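Local coordinates for protein peptidyl tryptophan dihydroxylase (Pseudomonas putida, PDB 7CTQ) that probably uses flavin-adenine dinucleotide as a monooxygenase cofactor to dihydroxylate a peptidyl tryptophan during biogenesis of a tryptophylquinone cofactor, at residues 260-265 / 276-281; 250-255 / 305-310. All blocks are in the same frame, centred on the assembly; numbering follows the deposited sequence.

Contact 1: residues 260-265 / 276-281. With FAD (flavin-adenine dinucleotide), chain C.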
ATOM      1  N   VAL A 260      -1.060   8.077  -5.825  1.00 35.88           N
ATOM      2  CA  VAL A 260      -0.207   6.973  -5.410  1.00 33.01           C
ATOM      3  C   VAL A 260      -0.406   6.726  -3.927  1.00 35.11           C
ATOM      4  O   VAL A 260      -0.902   7.579  -3.187  1.00 37.49           O
ATOM      5  CB  VAL A 260       1.287   7.216  -5.712  1.00 30.80           C
ATOM      6  CG1 VAL A 260       1.514   7.293  -7.209  1.00 30.97           C
ATOM      7  CG2 VAL A 260       1.790   8.486  -5.012  1.00 36.72           C
ATOM      8  N   GLY A 261      -0.025   5.523  -3.501  1.00 34.10           N
ATOM      9  CA  GLY A 261      -0.098   5.215  -2.085  1.00 31.95           C
ATOM     10  C   GLY A 261      -1.523   5.077  -1.578  1.00 42.77           C
ATOM     11  O   GLY A 261      -2.441   4.673  -2.303  1.00 35.76           O
ATOM     12  N   ASP A 262      -1.697   5.416  -0.293  1.00 32.64           N
ATOM     13  CA  ASP A 262      -3.008   5.360   0.355  1.00 34.59           C
ATOM     14  C   ASP A 262      -4.049   6.206  -0.371  1.00 41.03           C
ATOM     15  O   ASP A 262      -5.247   5.893  -0.331  1.00 39.61           O
ATOM     16  CB  ASP A 262      -2.893   5.832   1.810  1.00 48.06           C
ATOM     17  CG  ASP A 262      -2.505   4.723   2.770  1.00 48.80           C
ATOM     18  OD1 ASP A 262      -2.176   3.610   2.302  1.00 48.34           O
ATOM     19  OD2 ASP A 262      -2.530   4.971   4.004  1.00 48.54           O
ATOM     20  N   ALA A 263      -3.621   7.296  -1.009  1.00 34.02           N
ATOM     21  CA  ALA A 263      -4.533   8.076  -1.831  1.00 39.45           C
ATOM     22  C   ALA A 263      -5.093   7.267  -2.991  1.00 41.59           C
ATOM     23  O   ALA A 263      -6.155   7.615  -3.519  1.00 38.38           O
ATOM     24  CB  ALA A 263      -3.831   9.306  -2.381  1.00 32.41           C
ATOM     25  N   ALA A 264      -4.395   6.215  -3.418  1.00 39.98           N
ATOM     26  CA  ALA A 264      -4.895   5.383  -4.507  1.00 28.95           C
ATOM     27  C   ALA A 264      -5.657   4.180  -3.971  1.00 34.44           C
ATOM     28  O   ALA A 264      -6.774   3.891  -4.423  1.00 34.32           O
ATOM     29  CB  ALA A 264      -3.739   4.932  -5.408  1.00 29.79           C
ATOM     30  N   MET A 265      -5.065   3.482  -3.011  1.00 31.95           N
ATOM     31  CA  MET A 265      -5.649   2.291  -2.421  1.00 33.51           C
ATOM     32  C   MET A 265      -5.031   2.049  -1.056  1.00 31.47           C
ATOM     33  O   MET A 265      -3.829   2.241  -0.856  1.00 34.86           O
ATOM     34  CB  MET A 265      -5.425   1.059  -3.306  1.00 32.32           C
ATOM     35  CG  MET A 265      -3.990   0.891  -3.802  1.00 43.36           C
ATOM     36  SD  MET A 265      -3.039  -0.457  -3.068  1.00 71.02           S
ATOM     37  CE  MET A 265      -4.122  -1.009  -1.775  1.00 24.58           C
ATOM     38  N   PHE A 276       4.743  -1.273   2.762  1.00 34.89           N
ATOM     39  CA  PHE A 276       5.146  -2.025   1.578  1.00 39.68           C
ATOM     40  C   PHE A 276       4.069  -1.967   0.504  1.00 34.37           C
ATOM     41  O   PHE A 276       4.370  -1.800  -0.687  1.00 40.42           O
ATOM     42  CB  PHE A 276       5.440  -3.476   1.962  1.00 41.15           C
ATOM     43  CG  PHE A 276       5.761  -4.364   0.790  1.00 45.14           C
ATOM     44  CD1 PHE A 276       7.074  -4.562   0.396  1.00 51.26           C
ATOM     45  CD2 PHE A 276       4.747  -5.010   0.083  1.00 48.81           C
ATOM     46  CE1 PHE A 276       7.375  -5.385  -0.689  1.00 58.41           C
ATOM     47  CE2 PHE A 276       5.040  -5.832  -0.995  1.00 52.10           C
ATOM     48  CZ  PHE A 276       6.354  -6.019  -1.383  1.00 54.39           C
ATOM     49  N   GLN A 277       2.811  -2.134   0.908  1.00 35.06           N
ATOM     50  CA  GLN A 277       1.701  -2.102  -0.035  1.00 36.97           C
ATOM     51  C   GLN A 277       1.556  -0.725  -0.672  1.00 40.62           C
ATOM     52  O   GLN A 277       1.209  -0.615  -1.857  1.00 35.07           O
ATOM     53  CB  GLN A 277       0.434  -2.528   0.686  1.00 31.07           C
ATOM     54  CG  GLN A 277       0.559  -3.937   1.222  1.00 31.61           C
ATOM     55  CD  GLN A 277      -0.569  -4.314   2.133  1.00 40.50           C
ATOM     56  OE1 GLN A 277      -1.353  -3.463   2.534  1.00 38.02           O
ATOM     57  NE2 GLN A 277      -0.661  -5.592   2.472  1.00 37.48           N
ATOM     58  N   SER A 278       1.840   0.336   0.088  0.55 36.86           N
ATOM     59  CA  SER A 278       1.813   1.678  -0.483  0.55 35.30           C
ATOM     60  C   SER A 278       2.965   1.885  -1.453  0.55 37.46           C
ATOM     61  O   SER A 278       2.803   2.547  -2.486  0.55 37.44           O
ATOM     62  CB  SER A 278       1.846   2.719   0.636  0.55 40.04           C
ATOM     63  OG  SER A 278       1.221   2.202   1.799  0.55 38.62           O
ATOM     64  N   LEU A 279       4.137   1.319  -1.144  1.00 38.57           N
ATOM     65  CA  LEU A 279       5.261   1.384  -2.076  1.00 40.48           C
ATOM     66  C   LEU A 279       4.946   0.644  -3.376  1.00 36.95           C
ATOM     67  O   LEU A 279       5.310   1.107  -4.470  1.00 34.21           O
ATOM     68  CB  LEU A 279       6.523   0.812  -1.415  1.00 37.18           C
ATOM     69  CG  LEU A 279       7.143   1.604  -0.251  1.00 42.20           C
ATOM     70  CD1 LEU A 279       8.329   0.849   0.349  1.00 46.27           C
ATOM     71  CD2 LEU A 279       7.567   3.014  -0.697  1.00 38.31           C
ATOM     72  N   SER A 280       4.257  -0.498  -3.277  1.00 34.67           N
ATOM     73  CA  SER A 280       3.861  -1.245  -4.473  1.00 30.54           C
ATOM     74  C   SER A 280       3.003  -0.400  -5.403  1.00 33.37           C
ATOM     75  O   SER A 280       3.092  -0.524  -6.633  1.00 37.13           O
ATOM     76  CB  SER A 280       3.093  -2.507  -4.077  1.00 33.64           C
ATOM     77  OG  SER A 280       3.920  -3.355  -3.302  1.00 45.55           O
ATOM     78  N   SER A 281       2.146   0.449  -4.831  1.00 33.50           N
ATOM     79  CA  SER A 281       1.256   1.254  -5.653  1.00 32.68           C
ATOM     80  C   SER A 281       2.019   2.348  -6.383  1.00 37.44           C
ATOM     81  O   SER A 281       1.574   2.805  -7.438  1.00 34.00           O
ATOM     82  CB  SER A 281       0.151   1.856  -4.786  1.00 40.92           C
ATOM     83  OG  SER A 281       0.666   2.890  -3.961  1.00 37.89           O
TER
HETATM   84  PA  FAD C 501       1.341   8.827   4.261  1.00 44.94           P
HETATM   85  O1A FAD C 501       2.410   7.985   4.840  1.00 40.84           O
HETATM   86  O2A FAD C 501       0.150   9.011   5.190  1.00 47.92           O
HETATM   87  O5B FAD C 501       1.971  10.163   3.754  1.00 46.60           O
HETATM   88  C5B FAD C 501       1.164  11.332   3.513  1.00 44.08           C
HETATM   89  C4B FAD C 501       2.040  12.523   3.797  1.00 59.27           C
HETATM   90  O4B FAD C 501       1.366  13.723   3.353  1.00 61.30           O
HETATM   91  C3B FAD C 501       2.401  12.749   5.269  1.00 65.72           C
HETATM   92  O3B FAD C 501       3.751  13.194   5.382  1.00 68.73           O
HETATM   93  C2B FAD C 501       1.385  13.808   5.715  1.00 66.47           C
HETATM   94  O2B FAD C 501       1.868  14.649   6.761  1.00 74.80           O
HETATM   95  C1B FAD C 501       1.247  14.626   4.431  1.00 69.39           C
HETATM   96  N9A FAD C 501       0.023  15.397   4.269  1.00 64.79           N
HETATM   97  C8A FAD C 501      -1.257  15.067   4.616  1.00 68.96           C
HETATM   98  N7A FAD C 501      -2.154  15.977   4.326  1.00 69.28           N
HETATM   99  C5A FAD C 501      -1.399  16.998   3.777  1.00 65.78           C
HETATM  100  C6A FAD C 501      -1.739  18.272   3.279  1.00 62.70           C
HETATM  101  N6A FAD C 501      -2.981  18.753   3.252  1.00 66.60           N
HETATM  102  N1A FAD C 501      -0.740  19.054   2.790  1.00 58.01           N
HETATM  103  C2A FAD C 501       0.509  18.582   2.812  1.00 60.19           C
HETATM  104  N3A FAD C 501       0.941  17.398   3.261  1.00 64.30           N
HETATM  105  C4A FAD C 501      -0.061  16.649   3.729  1.00 69.36           C
HETATM  106  N1  FAD C 501       1.713   0.276   7.725  1.00 49.19           N
HETATM  107  C2  FAD C 501       2.731  -0.542   8.127  1.00 44.70           C
HETATM  108  O2  FAD C 501       3.658  -0.843   7.374  1.00 45.91           O
HETATM  109  N3  FAD C 501       2.741  -1.042   9.413  1.00 48.47           N
HETATM  110  C4  FAD C 501       1.795  -0.797  10.387  1.00 55.73           C
HETATM  111  O4  FAD C 501       1.917  -1.290  11.506  1.00 52.80           O
HETATM  112  C4X FAD C 501       0.716   0.070   9.954  1.00 49.98           C
HETATM  113  N5  FAD C 501      -0.229   0.349  10.812  1.00 50.47           N
HETATM  114  C5X FAD C 501      -1.261   1.175  10.399  1.00 49.53           C
HETATM  115  C6  FAD C 501      -2.283   1.478  11.300  1.00 48.79           C
HETATM  116  C7  FAD C 501      -3.350   2.289  10.928  1.00 52.47           C
HETATM  117  C7M FAD C 501      -4.433   2.598  11.928  1.00 43.83           C
HETATM  118  C8  FAD C 501      -3.402   2.810   9.625  1.00 50.23           C
HETATM  119  C8M FAD C 501      -4.537   3.699   9.193  1.00 44.60           C
HETATM  120  C9  FAD C 501      -2.383   2.515   8.726  1.00 46.80           C
HETATM  121  C9A FAD C 501      -1.322   1.700   9.099  1.00 51.06           C
HETATM  122  N10 FAD C 501      -0.272   1.389   8.210  1.00 48.02           N
HETATM  123  C10 FAD C 501       0.759   0.558   8.601  1.00 47.96           C
HETATM  124  C1' FAD C 501      -0.308   1.871   6.828  1.00 42.11           C
HETATM  125  C2' FAD C 501       0.654   3.011   6.538  1.00 47.80           C
HETATM  126  O2' FAD C 501       0.520   4.064   7.493  1.00 44.68           O
HETATM  127  C3' FAD C 501       0.350   3.543   5.138  1.00 44.22           C
HETATM  128  O3' FAD C 501       0.240   2.423   4.267  1.00 43.02           O
HETATM  129  C4' FAD C 501       1.383   4.500   4.552  1.00 47.88           C
HETATM  130  O4' FAD C 501       1.841   5.436   5.532  1.00 50.93           O
HETATM  131  C5' FAD C 501       0.821   5.228   3.354  1.00 38.49           C
HETATM  132  O5' FAD C 501       1.883   5.959   2.724  1.00 36.90           O
HETATM  133  P   FAD C 501       1.593   7.258   1.915  1.00 41.06           P
HETATM  134  O1P FAD C 501       0.639   6.870   0.775  1.00 39.11           O
HETATM  135  O2P FAD C 501       2.862   7.933   1.526  1.00 41.78           O
HETATM  136  O3P FAD C 501       0.775   8.151   2.941  1.00 42.53           O
HETATM  137  O   HOH W   1      -1.425   1.913   0.294  1.00 43.46           O
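The hydroxyl of S281 faces the backbone of G261, where the loop and the helix run closest, with CA atoms of G261 and S278 4.3 Å apart. OG of S281 sits between its own backbone N and carbonyl carbon (chi1 72°), which lets it serve two partners. It accepts the N-H of G261 (N to OG 2.8 Å, 132° at the hydrogen) and donates to the carbonyl of S278 one turn back (S281 OG to S278 O 2.6 Å). An alanine in place of S281 would probably leave the buried N-H of G261 without its acceptor in the helix and loosen the tie between the two backbones.

One turn earlier on the helix, S278 turns its hydroxyl to the cofactor. In the conformer described, one of two deposited, S278 OG accepts from the FAD ribityl hydroxyl (O3' to OG 2.7 Å) and is also hydrogen-bonded to the carbonyl of G274. D262 meets the same ribityl chain from the loop with its carboxylate: OD2 comes to 3.4 Å from FAD C3', and CG lies against C5'. Its backbone N binds the FAD phosphate (D262 N to O1P 3.0 Å, 158° at the hydrogen), while a water donates to D262 OD1, M265 O and S278 OG. G261 passes so close to the phosphate that a CB on it would clash with O1P, and its positive phi also favours glycine. The G261-D262 pair is consistent with the GD motif of FAD-dependent aromatic hydroxylases, which lies against the pyrophosphate and ribityl chain.

Beside these bonds, M265 brings SD to 4.3 Å from S281 CB. The loop leaves strand 257-259, at an edge of the seven-stranded sheet, and lies against helix 274-282; F314 of helix 299-327 packs on M265, and A16 and T20 of helix 15-27 pack on V260.

Contact 2: residues 250-255 / 305-310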
ATOM      1  N   GLY A 250     -11.940   5.976  -6.367  1.00 51.18           N
ATOM      2  CA  GLY A 250     -12.741   5.992  -7.584  1.00 53.28           C
ATOM      3  C   GLY A 250     -11.940   6.366  -8.818  1.00 55.72           C
ATOM      4  O   GLY A 250     -12.026   5.698  -9.851  1.00 49.49           O
ATOM      5  N   GLU A 251     -11.155   7.444  -8.728  1.00 49.32           N
ATOM      6  CA  GLU A 251     -10.273   7.890  -9.804  1.00 51.05           C
ATOM      7  C   GLU A 251      -8.849   7.938  -9.272  1.00 51.37           C
ATOM      8  O   GLU A 251      -8.620   8.443  -8.171  1.00 48.84           O
ATOM      9  CB  GLU A 251     -10.673   9.277 -10.319  1.00 51.46           C
ATOM     10  CG  GLU A 251     -12.075   9.355 -10.876  1.00 65.93           C
ATOM     11  CD  GLU A 251     -12.340   8.270 -11.896  1.00 74.53           C
ATOM     12  OE1 GLU A 251     -11.481   8.081 -12.788  1.00 76.47           O
ATOM     13  OE2 GLU A 251     -13.399   7.605 -11.799  1.00 76.84           O
ATOM     14  N   CYS A 252      -7.886   7.441 -10.043  0.62 45.65           N
ATOM     15  CA  CYS A 252      -6.512   7.466  -9.564  0.62 41.92           C
ATOM     16  C   CYS A 252      -5.501   7.999 -10.568  0.62 38.02           C
ATOM     17  O   CYS A 252      -4.307   8.028 -10.247  0.62 35.95           O
ATOM     18  CB  CYS A 252      -6.074   6.067  -9.103  0.62 41.16           C
ATOM     19  SG  CYS A 252      -6.331   4.775 -10.315  0.62 39.35           S
ATOM     20  N   VAL A 253      -5.926   8.416 -11.759  1.00 34.56           N
ATOM     21  CA  VAL A 253      -4.999   8.993 -12.730  1.00 39.88           C
ATOM     22  C   VAL A 253      -5.787   9.822 -13.743  1.00 40.64           C
ATOM     23  O   VAL A 253      -6.894   9.455 -14.145  1.00 43.50           O
ATOM     24  CB  VAL A 253      -4.148   7.890 -13.409  1.00 38.88           C
ATOM     25  CG1 VAL A 253      -5.043   6.836 -14.056  1.00 42.47           C
ATOM     26  CG2 VAL A 253      -3.171   8.486 -14.415  1.00 39.43           C
ATOM     27  N   GLY A 254      -5.192  10.943 -14.160  1.00 41.56           N
ATOM     28  CA  GLY A 254      -5.764  11.847 -15.141  1.00 36.30           C
ATOM     29  C   GLY A 254      -4.789  12.164 -16.260  1.00 49.91           C
ATOM     30  O   GLY A 254      -3.737  11.524 -16.376  1.00 43.39           O
ATOM     31  N   GLN A 255      -5.128  13.147 -17.097  1.00 45.73           N
ATOM     32  CA  GLN A 255      -4.217  13.571 -18.157  1.00 47.41           C
ATOM     33  C   GLN A 255      -2.935  14.168 -17.591  1.00 36.03           C
ATOM     34  O   GLN A 255      -1.871  14.063 -18.212  1.00 42.53           O
ATOM     35  CB  GLN A 255      -4.908  14.590 -19.061  1.00 50.47           C
ATOM     36  CG  GLN A 255      -6.135  14.049 -19.753  1.00 55.81           C
ATOM     37  CD  GLN A 255      -5.816  12.841 -20.610  1.00 65.25           C
ATOM     38  OE1 GLN A 255      -6.250  11.724 -20.318  1.00 65.34           O
ATOM     39  NE2 GLN A 255      -5.047  13.060 -21.679  1.00 67.96           N
ATOM     40  N   PHE A 305      -3.385   1.427 -17.524  1.00 31.57           N
ATOM     41  CA  PHE A 305      -2.341   0.645 -16.873  1.00 32.64           C
ATOM     42  C   PHE A 305      -2.318   0.907 -15.367  1.00 31.65           C
ATOM     43  O   PHE A 305      -2.258  -0.034 -14.561  1.00 29.30           O
ATOM     44  CB  PHE A 305      -0.975   0.954 -17.505  1.00 27.87           C
ATOM     45  CG  PHE A 305       0.122   0.086 -16.982  1.00 34.10           C
ATOM     46  CD1 PHE A 305       0.834   0.453 -15.843  1.00 34.14           C
ATOM     47  CD2 PHE A 305       0.420  -1.119 -17.602  1.00 37.90           C
ATOM     48  CE1 PHE A 305       1.825  -0.367 -15.322  1.00 43.55           C
ATOM     49  CE2 PHE A 305       1.426  -1.945 -17.100  1.00 43.56           C
ATOM     50  CZ  PHE A 305       2.122  -1.572 -15.950  1.00 45.47           C
ATOM     51  N   HIS A 306      -2.391   2.174 -14.963  1.00 29.12           N
ATOM     52  CA  HIS A 306      -2.316   2.489 -13.539  1.00 30.34           C
ATOM     53  C   HIS A 306      -3.574   2.049 -12.789  1.00 33.47           C
ATOM     54  O   HIS A 306      -3.479   1.451 -11.713  1.00 32.78           O
ATOM     55  CB  HIS A 306      -2.073   3.989 -13.332  1.00 31.45           C
ATOM     56  CG  HIS A 306      -1.733   4.345 -11.918  1.00 29.53           C
ATOM     57  ND1 HIS A 306      -0.620   3.847 -11.273  1.00 36.21           N
ATOM     58  CD2 HIS A 306      -2.363   5.143 -11.022  1.00 29.16           C
ATOM     59  CE1 HIS A 306      -0.583   4.318 -10.037  1.00 30.03           C
ATOM     60  NE2 HIS A 306      -1.624   5.116  -9.864  1.00 35.69           N
ATOM     61  N   GLN A 307      -4.756   2.362 -13.330  0.57 32.65           N
ATOM     62  CA  GLN A 307      -6.002   1.978 -12.670  0.57 30.90           C
ATOM     63  C   GLN A 307      -6.045   0.479 -12.419  0.57 28.34           C
ATOM     64  O   GLN A 307      -6.308   0.029 -11.300  0.57 26.79           O
ATOM     65  CB  GLN A 307      -7.204   2.381 -13.523  0.57 34.01           C
ATOM     66  CG  GLN A 307      -7.575   3.835 -13.494  0.57 39.58           C
ATOM     67  CD  GLN A 307      -8.287   4.242 -14.764  0.57 39.67           C
ATOM     68  OE1 GLN A 307      -9.170   3.533 -15.249  0.57 47.84           O
ATOM     69  NE2 GLN A 307      -7.870   5.362 -15.339  0.57 30.37           N
ATOM     70  N   GLN A 308      -5.800  -0.309 -13.461  1.00 28.46           N
ATOM     71  CA  GLN A 308      -5.943  -1.754 -13.342  1.00 32.07           C
ATOM     72  C   GLN A 308      -4.885  -2.360 -12.425  1.00 31.98           C
ATOM     73  O   GLN A 308      -5.183  -3.293 -11.667  1.00 29.49           O
ATOM     74  CB  GLN A 308      -5.909  -2.379 -14.735  1.00 26.14           C
ATOM     75  CG  GLN A 308      -7.072  -1.886 -15.596  1.00 29.27           C
ATOM     76  CD  GLN A 308      -7.120  -2.583 -16.938  1.00 34.75           C
ATOM     77  OE1 GLN A 308      -6.089  -2.881 -17.525  1.00 32.87           O
ATOM     78  NE2 GLN A 308      -8.322  -2.865 -17.418  1.00 43.79           N
ATOM     79  N   ARG A 309      -3.653  -1.848 -12.460  1.00 27.33           N
ATOM     80  CA  ARG A 309      -2.650  -2.296 -11.496  1.00 29.65           C
ATOM     81  C   ARG A 309      -3.094  -1.994 -10.066  1.00 28.62           C
ATOM     82  O   ARG A 309      -3.052  -2.869  -9.191  1.00 27.87           O
ATOM     83  CB  ARG A 309      -1.290  -1.647 -11.788  1.00 30.07           C
ATOM     84  CG  ARG A 309      -0.251  -1.880 -10.671  1.00 32.15           C
ATOM     85  CD  ARG A 309       1.164  -1.383 -11.030  1.00 31.36           C
ATOM     86  NE  ARG A 309       2.070  -1.437  -9.876  1.00 33.88           N
ATOM     87  CZ  ARG A 309       2.670  -2.552  -9.455  1.00 39.30           C
ATOM     88  NH1 ARG A 309       2.462  -3.700 -10.090  1.00 33.01           N
ATOM     89  NH2 ARG A 309       3.478  -2.526  -8.403  1.00 33.66           N
ATOM     90  N   ILE A 310      -3.531  -0.752  -9.811  1.00 32.78           N
ATOM     91  CA  ILE A 310      -3.947  -0.367  -8.462  1.00 26.88           C
ATOM     92  C   ILE A 310      -5.089  -1.253  -7.974  1.00 30.87           C
ATOM     93  O   ILE A 310      -5.106  -1.691  -6.818  1.00 30.51           O
ATOM     94  CB  ILE A 310      -4.344   1.125  -8.427  1.00 31.22           C
ATOM     95  CG1 ILE A 310      -3.130   2.032  -8.666  1.00 29.73           C
ATOM     96  CG2 ILE A 310      -5.008   1.467  -7.117  1.00 33.85           C
ATOM     97  CD1 ILE A 310      -1.956   1.731  -7.776  1.00 34.06           C
TER
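H306 reaches from its helix to the passing chain at C252 and V253, its CG set anti to the backbone N (chi1 -169°). Starting at the root, CB lies 4.2 Å from V253 CG1. Beyond it, ring atom CD2 meets three groups. The carbonyl oxygen of C252 comes to the ring edge, near its plane, with O to CD2 at 3.6 Å. V253 CB, 4.1 Å from CD2, lies oblique to the ring. C252 SG is 4.0 Å from CD2 and makes an oblique sulfur-aromatic contact, 5.0 Å from the ring centroid and 58° off its normal. At the tip, NE2 is hydrogen-bonded to the carbonyl of R259, whose backbone also pairs with C252. I310, a turn along the helix, lays CG1 over one face toward the rim.

No hydrogen bond joins the two segments, and what remains is packing of C252 and V253 on Q307. In the conformers described for C252 and Q307, each one of two deposited, C252 SG rests on Q307 CG at 3.5 Å, and the Q307 chain crosses V253 at about a right angle.

The non-regular chain 250-255 links strand 247-249 to strand 257-259 and packs against helix 299-327; I258 packs on V253 and H306, while helix 285-294 adds L292 on V253 and V288 on H306.

Contact 1 is nested along the chain inside the loop that contact 2 closes, and their centres lie 12 Å apart. Segment 305-310 of contact 2 backs directly onto contact 1: I310 CG2 is 3.5 Å from M265 CG, and I310 CD1 is 3.7 Å from S281 CB. A probable hydrogen bond runs from R309 NH2 to S280 O at 2.7 Å. In plain packing, H306 CE1 lies 3.7 Å from the backbone O of S281. Only contact 1 holds pocket residues, G261, D262 and S278, whereas the H306 side chain stays about 11 Å from the bound FAD. Segment 305-310 thus lies on the side of M265 and S281 away from the cofactor, against helix 274-282, whose S278 binds the ribityl O3'.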